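Local coordinates for vanadium-dependent haloperoxidase (Zobellia galactanivorans, PDB 4CIT), which probably acts as a vanadate-dependent haloperoxidase specific for iodide, using peroxide to oxidise the halide, at residues A[365-378]-A[433-445]. Numbering follows the deposited sequence.
Sequences TSGHSVVSGAASVV and VKQGRDLGTFVVN. With VO4 (vanadate ion), chain D; VO4 (vanadate ion), chain E; VO4 (vanadate ion), chain C.
Val-433 opens the contact by laying CG2 against CB of Ser-369, 3.8 Å apart, where two helices of the PAP2-type helical bundle, 367-383 and 426-446, run in the same general N-to-C direction. The axes of 367-378 and 433-445 approach to 6.6 Å and cross at -34°, a closeness that rests on glycines on both sides. Gln-435 follows with an extended chain: CG lies anti to the backbone N (chi1 -178°), which carries the amide toward the turn before helix 367-383. There OE1 accepts a hydrogen bond from Thr-365 OG1 at 2.8 Å, the donor tilted 32° out of the carbonyl plane, while CG2 of Val-370 packs against the same oxygen; NE2 bonds instead to Ser-327 of helix 307-335. Thr-365 leads directly into the vanadate pocket. Ser-366 is the N-cap: OG accepts from Ser-369 N and donates to a vanadate oxygen at 2.6 Å. Gly-367 N gives a nearly straight bond to another vanadate, and the single N-H of His-368 ND1 is shared, through bent hydrogen bonds, between oxygens of two of the bound vanadates. The contact thus joins helix 426-446 to a helix whose N-cap and first residues hydrogen-bond to the bound vanadates.

Gly-436 sits at the tightest point. Its CA makes a CA-H...O contact with Val-370 O at 3.2 Å, and its own carbonyl oxygen receives a second one from Ala-374 CA. Backbone meets backbone here, Gly-373 C lying 3.6 Å from Gly-436 C. Arg-437 brings its aliphatic CG beside Gly-373 O and Val-377 CG2, and its guanidinium continues to a salt bridge with Asp-412. Leu-439 CD2 reaches the methyl of Ala-374, which Gly-440 faces. Val-377 is a knob among Arg-437, Gly-440, Thr-441 and Val-444, its CG1 3.5 Å from Gly-440 C, and Val-444 CG1 touches Val-378 CG2 at 3.9 Å.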
loop_
_atom_site.group_PDB
_atom_site.type_symbol
_atom_site.label_atom_id
_atom_site.label_comp_id
_atom_site.label_asym_id
_atom_site.label_seq_id
_atom_site.Cartn_x
_atom_site.Cartn_y
_atom_site.Cartn_z
ATOM N N THR A 365 -8.090 -13.655 3.649
ATOM C CA THR A 365 -7.075 -13.383 4.693
ATOM C C THR A 365 -7.065 -11.881 5.032
ATOM O O THR A 365 -7.766 -11.064 4.387
ATOM C CB THR A 365 -5.684 -13.774 4.145
ATOM O OG1 THR A 365 -5.588 -13.229 2.807
ATOM C CG2 THR A 365 -5.467 -15.275 4.204
ATOM N N SER A 366 -6.350 -11.488 6.089
ATOM C CA SER A 366 -6.266 -10.125 6.573
ATOM C C SER A 366 -5.380 -9.246 5.681
ATOM O O SER A 366 -4.235 -9.633 5.419
ATOM C CB SER A 366 -5.645 -10.117 7.961
ATOM O OG SER A 366 -5.119 -8.812 8.307
ATOM N N GLY A 367 -5.960 -8.143 5.172
ATOM C CA GLY A 367 -5.246 -7.194 4.403
ATOM C C GLY A 367 -4.012 -6.628 5.072
ATOM O O GLY A 367 -2.930 -6.535 4.463
ATOM N N HIS A 368 -4.156 -6.237 6.329
ATOM C CA HIS A 368 -3.035 -5.770 7.062
ATOM C C HIS A 368 -1.915 -6.778 7.056
ATOM O O HIS A 368 -0.709 -6.440 6.936
ATOM C CB HIS A 368 -3.392 -5.477 8.523
ATOM C CG HIS A 368 -4.120 -4.217 8.734
ATOM N ND1 HIS A 368 -5.419 -4.033 8.314
ATOM C CD2 HIS A 368 -3.772 -3.091 9.426
ATOM C CE1 HIS A 368 -5.793 -2.798 8.642
ATOM N NE2 HIS A 368 -4.842 -2.247 9.369
ATOM N N SER A 369 -2.274 -8.049 7.278
ATOM C CA SER A 369 -1.306 -9.128 7.334
ATOM C C SER A 369 -0.589 -9.406 6.020
ATOM O O SER A 369 0.679 -9.471 5.994
ATOM C CB SER A 369 -1.881 -10.434 7.870
ATOM O OG SER A 369 -2.421 -10.152 9.160
ATOM N N VAL A 370 -1.365 -9.436 4.933
ATOM C CA VAL A 370 -0.807 -9.701 3.640
ATOM C C VAL A 370 0.098 -8.519 3.199
ATOM O O VAL A 370 1.209 -8.735 2.681
ATOM C CB VAL A 370 -1.881 -10.064 2.586
ATOM C CG1 VAL A 370 -1.214 -10.270 1.229
ATOM C CG2 VAL A 370 -2.710 -11.341 2.895
ATOM N N VAL A 371 -0.406 -7.280 3.299
ATOM C CA VAL A 371 0.286 -6.098 2.780
ATOM C C VAL A 371 1.517 -5.852 3.588
ATOM O O VAL A 371 2.572 -5.628 3.042
ATOM C CB VAL A 371 -0.619 -4.859 2.689
ATOM C CG1 VAL A 371 0.089 -3.648 2.120
ATOM C CG2 VAL A 371 -1.844 -5.220 1.829
ATOM N N SER A 372 1.461 -6.049 4.910
ATOM C CA SER A 372 2.649 -5.897 5.766
ATOM C C SER A 372 3.662 -6.949 5.516
ATOM O O SER A 372 4.868 -6.675 5.541
ATOM C CB SER A 372 2.242 -5.987 7.249
ATOM O OG SER A 372 1.399 -4.888 7.469
ATOM N N GLY A 373 3.213 -8.178 5.276
ATOM C CA GLY A 373 4.097 -9.266 4.913
ATOM C C GLY A 373 4.912 -8.963 3.667
ATOM O O GLY A 373 6.137 -9.137 3.606
ATOM N N ALA A 374 4.228 -8.520 2.665
ATOM C CA ALA A 374 4.864 -8.181 1.395
ATOM C C ALA A 374 5.787 -6.982 1.551
ATOM O O ALA A 374 6.952 -7.010 1.002
ATOM C CB ALA A 374 3.827 -7.926 0.333
ATOM N N ALA A 375 5.273 -5.913 2.127
ATOM C CA ALA A 375 6.069 -4.718 2.255
ATOM C C ALA A 375 7.355 -4.994 3.082
ATOM O O ALA A 375 8.426 -4.441 2.797
ATOM C CB ALA A 375 5.246 -3.613 2.856
ATOM N N SER A 376 7.217 -5.687 4.195
ATOM C CA SER A 376 8.323 -6.104 5.029
ATOM C C SER A 376 9.470 -6.846 4.293
ATOM O O SER A 376 10.710 -6.615 4.495
ATOM C CB SER A 376 7.801 -7.062 6.063
ATOM O OG SER A 376 8.794 -7.244 7.060
ATOM N N VAL A 377 9.067 -7.780 3.479
ATOM C CA VAL A 377 10.014 -8.535 2.648
ATOM C C VAL A 377 10.784 -7.636 1.710
ATOM O O VAL A 377 12.003 -7.690 1.603
ATOM C CB VAL A 377 9.323 -9.682 1.893
ATOM C CG1 VAL A 377 10.205 -10.211 0.797
ATOM C CG2 VAL A 377 8.979 -10.789 2.881
ATOM N N VAL A 378 10.071 -6.762 1.007
ATOM C CA VAL A 378 10.724 -5.810 0.105
ATOM C C VAL A 378 11.659 -4.878 0.829
ATOM O O VAL A 378 12.823 -4.751 0.413
ATOM C CB VAL A 378 9.685 -4.974 -0.727
ATOM C CG1 VAL A 378 10.414 -3.934 -1.571
ATOM C CG2 VAL A 378 8.911 -5.919 -1.597
ATOM N N VAL A 433 -0.090 -13.325 6.759
ATOM C CA VAL A 433 1.357 -12.974 6.803
ATOM C C VAL A 433 2.187 -13.863 5.903
ATOM O O VAL A 433 3.069 -13.410 5.150
ATOM C CB VAL A 433 1.928 -13.126 8.239
ATOM C CG1 VAL A 433 3.489 -13.069 8.154
ATOM C CG2 VAL A 433 1.395 -12.026 9.100
ATOM N N LYS A 434 1.931 -15.176 5.917
ATOM C CA LYS A 434 2.602 -16.086 5.005
ATOM C C LYS A 434 2.393 -15.792 3.554
ATOM O O LYS A 434 3.298 -15.821 2.728
ATOM C CB LYS A 434 2.159 -17.532 5.335
ATOM C CG LYS A 434 2.631 -18.581 4.320
ATOM C CD LYS A 434 2.218 -20.014 4.735
ATOM C CE LYS A 434 2.465 -20.967 3.527
ATOM N NZ LYS A 434 3.824 -20.825 2.875
ATOM N N GLN A 435 1.136 -15.585 3.215
ATOM C CA GLN A 435 0.716 -15.154 1.860
ATOM C C GLN A 435 1.489 -13.915 1.439
ATOM O O GLN A 435 2.060 -13.895 0.318
ATOM C CB GLN A 435 -0.778 -14.940 1.851
ATOM C CG GLN A 435 -1.336 -14.526 0.482
ATOM C CD GLN A 435 -2.853 -14.376 0.493
ATOM O OE1 GLN A 435 -3.557 -14.604 1.497
ATOM N NE2 GLN A 435 -3.344 -13.799 -0.578
ATOM N N GLY A 436 1.548 -12.867 2.247
ATOM C CA GLY A 436 2.251 -11.658 1.871
ATOM C C GLY A 436 3.790 -11.824 1.759
ATOM O O GLY A 436 4.400 -11.327 0.830
ATOM N N ARG A 437 4.375 -12.603 2.671
ATOM C CA ARG A 437 5.809 -12.864 2.652
ATOM C C ARG A 437 6.154 -13.715 1.401
ATOM O O ARG A 437 7.125 -13.404 0.645
ATOM C CB ARG A 437 6.309 -13.501 4.008
ATOM C CG ARG A 437 6.382 -12.506 5.215
ATOM C CD ARG A 437 6.755 -13.158 6.605
ATOM N NE ARG A 437 6.812 -12.116 7.647
ATOM C CZ ARG A 437 6.536 -12.203 8.959
ATOM N NH1 ARG A 437 6.200 -13.338 9.538
ATOM N NH2 ARG A 437 6.590 -11.097 9.702
ATOM N N ASP A 438 5.314 -14.690 1.067
ATOM C CA ASP A 438 5.529 -15.501 -0.131
ATOM C C ASP A 438 5.434 -14.626 -1.395
ATOM O O ASP A 438 6.290 -14.785 -2.356
ATOM C CB ASP A 438 4.628 -16.694 -0.216
ATOM C CG ASP A 438 4.941 -17.802 0.826
ATOM O OD1 ASP A 438 5.989 -17.702 1.483
ATOM O OD2 ASP A 438 4.094 -18.735 0.938
ATOM N N LEU A 439 4.416 -13.776 -1.459
ATOM C CA LEU A 439 4.230 -12.888 -2.602
ATOM C C LEU A 439 5.416 -11.881 -2.717
ATOM O O LEU A 439 5.936 -11.641 -3.800
ATOM C CB LEU A 439 2.874 -12.194 -2.507
ATOM C CG LEU A 439 2.489 -11.277 -3.679
ATOM C CD1 LEU A 439 0.952 -11.195 -3.783
ATOM C CD2 LEU A 439 3.050 -9.887 -3.444
ATOM N N GLY A 440 5.845 -11.319 -1.609
ATOM C CA GLY A 440 6.864 -10.301 -1.602
ATOM C C GLY A 440 8.194 -10.949 -2.001
ATOM O O GLY A 440 8.942 -10.319 -2.781
ATOM N N THR A 441 8.432 -12.216 -1.577
ATOM C CA THR A 441 9.600 -13.006 -2.017
ATOM C C THR A 441 9.629 -13.220 -3.504
ATOM O O THR A 441 10.677 -13.049 -4.177
ATOM C CB THR A 441 9.714 -14.332 -1.205
ATOM O OG1 THR A 441 9.833 -13.947 0.202
ATOM C CG2 THR A 441 10.949 -15.177 -1.621
ATOM N N PHE A 442 8.483 -13.567 -4.059
ATOM C CA PHE A 442 8.390 -13.744 -5.498
ATOM C C PHE A 442 8.730 -12.409 -6.236
ATOM O O PHE A 442 9.450 -12.409 -7.266
ATOM C CB PHE A 442 6.966 -14.200 -5.829
ATOM C CG PHE A 442 6.611 -14.190 -7.294
ATOM C CD1 PHE A 442 7.042 -15.231 -8.167
ATOM C CD2 PHE A 442 5.844 -13.206 -7.769
ATOM C CE1 PHE A 442 6.790 -15.182 -9.546
ATOM C CE2 PHE A 442 5.491 -13.192 -9.111
ATOM C CZ PHE A 442 5.964 -14.154 -9.985
ATOM N N VAL A 443 8.121 -11.307 -5.802
ATOM C CA VAL A 443 8.373 -9.987 -6.419
ATOM C C VAL A 443 9.858 -9.662 -6.342
ATOM O O VAL A 443 10.454 -9.257 -7.355
ATOM C CB VAL A 443 7.505 -8.850 -5.819
ATOM C CG1 VAL A 443 7.959 -7.480 -6.299
ATOM C CG2 VAL A 443 6.059 -9.080 -6.036
ATOM N N VAL A 444 10.486 -9.871 -5.196
ATOM C CA VAL A 444 11.893 -9.502 -5.108
ATOM C C VAL A 444 12.809 -10.427 -5.943
ATOM O O VAL A 444 13.820 -10.000 -6.451
ATOM C CB VAL A 444 12.404 -9.343 -3.675
ATOM C CG1 VAL A 444 11.629 -8.271 -2.994
ATOM C CG2 VAL A 444 12.346 -10.587 -2.911
ATOM N N ASN A 445 12.374 -11.645 -6.158
ATOM C CA ASN A 445 13.152 -12.629 -6.926
ATOM C C ASN A 445 12.900 -12.419 -8.376
ATOM O O ASN A 445 13.749 -12.878 -9.195
ATOM C CB ASN A 445 12.785 -14.079 -6.513
ATOM C CG ASN A 445 13.421 -14.484 -5.210
ATOM O OD1 ASN A 445 14.469 -13.993 -4.843
ATOM N ND2 ASN A 445 12.787 -15.414 -4.500
HETATM O O2 VO4 D . -6.688 -6.729 8.499
HETATM O O3 VO4 E . -8.552 -7.613 6.278
HETATM O O1 VO4 C . -7.877 -4.826 6.573
#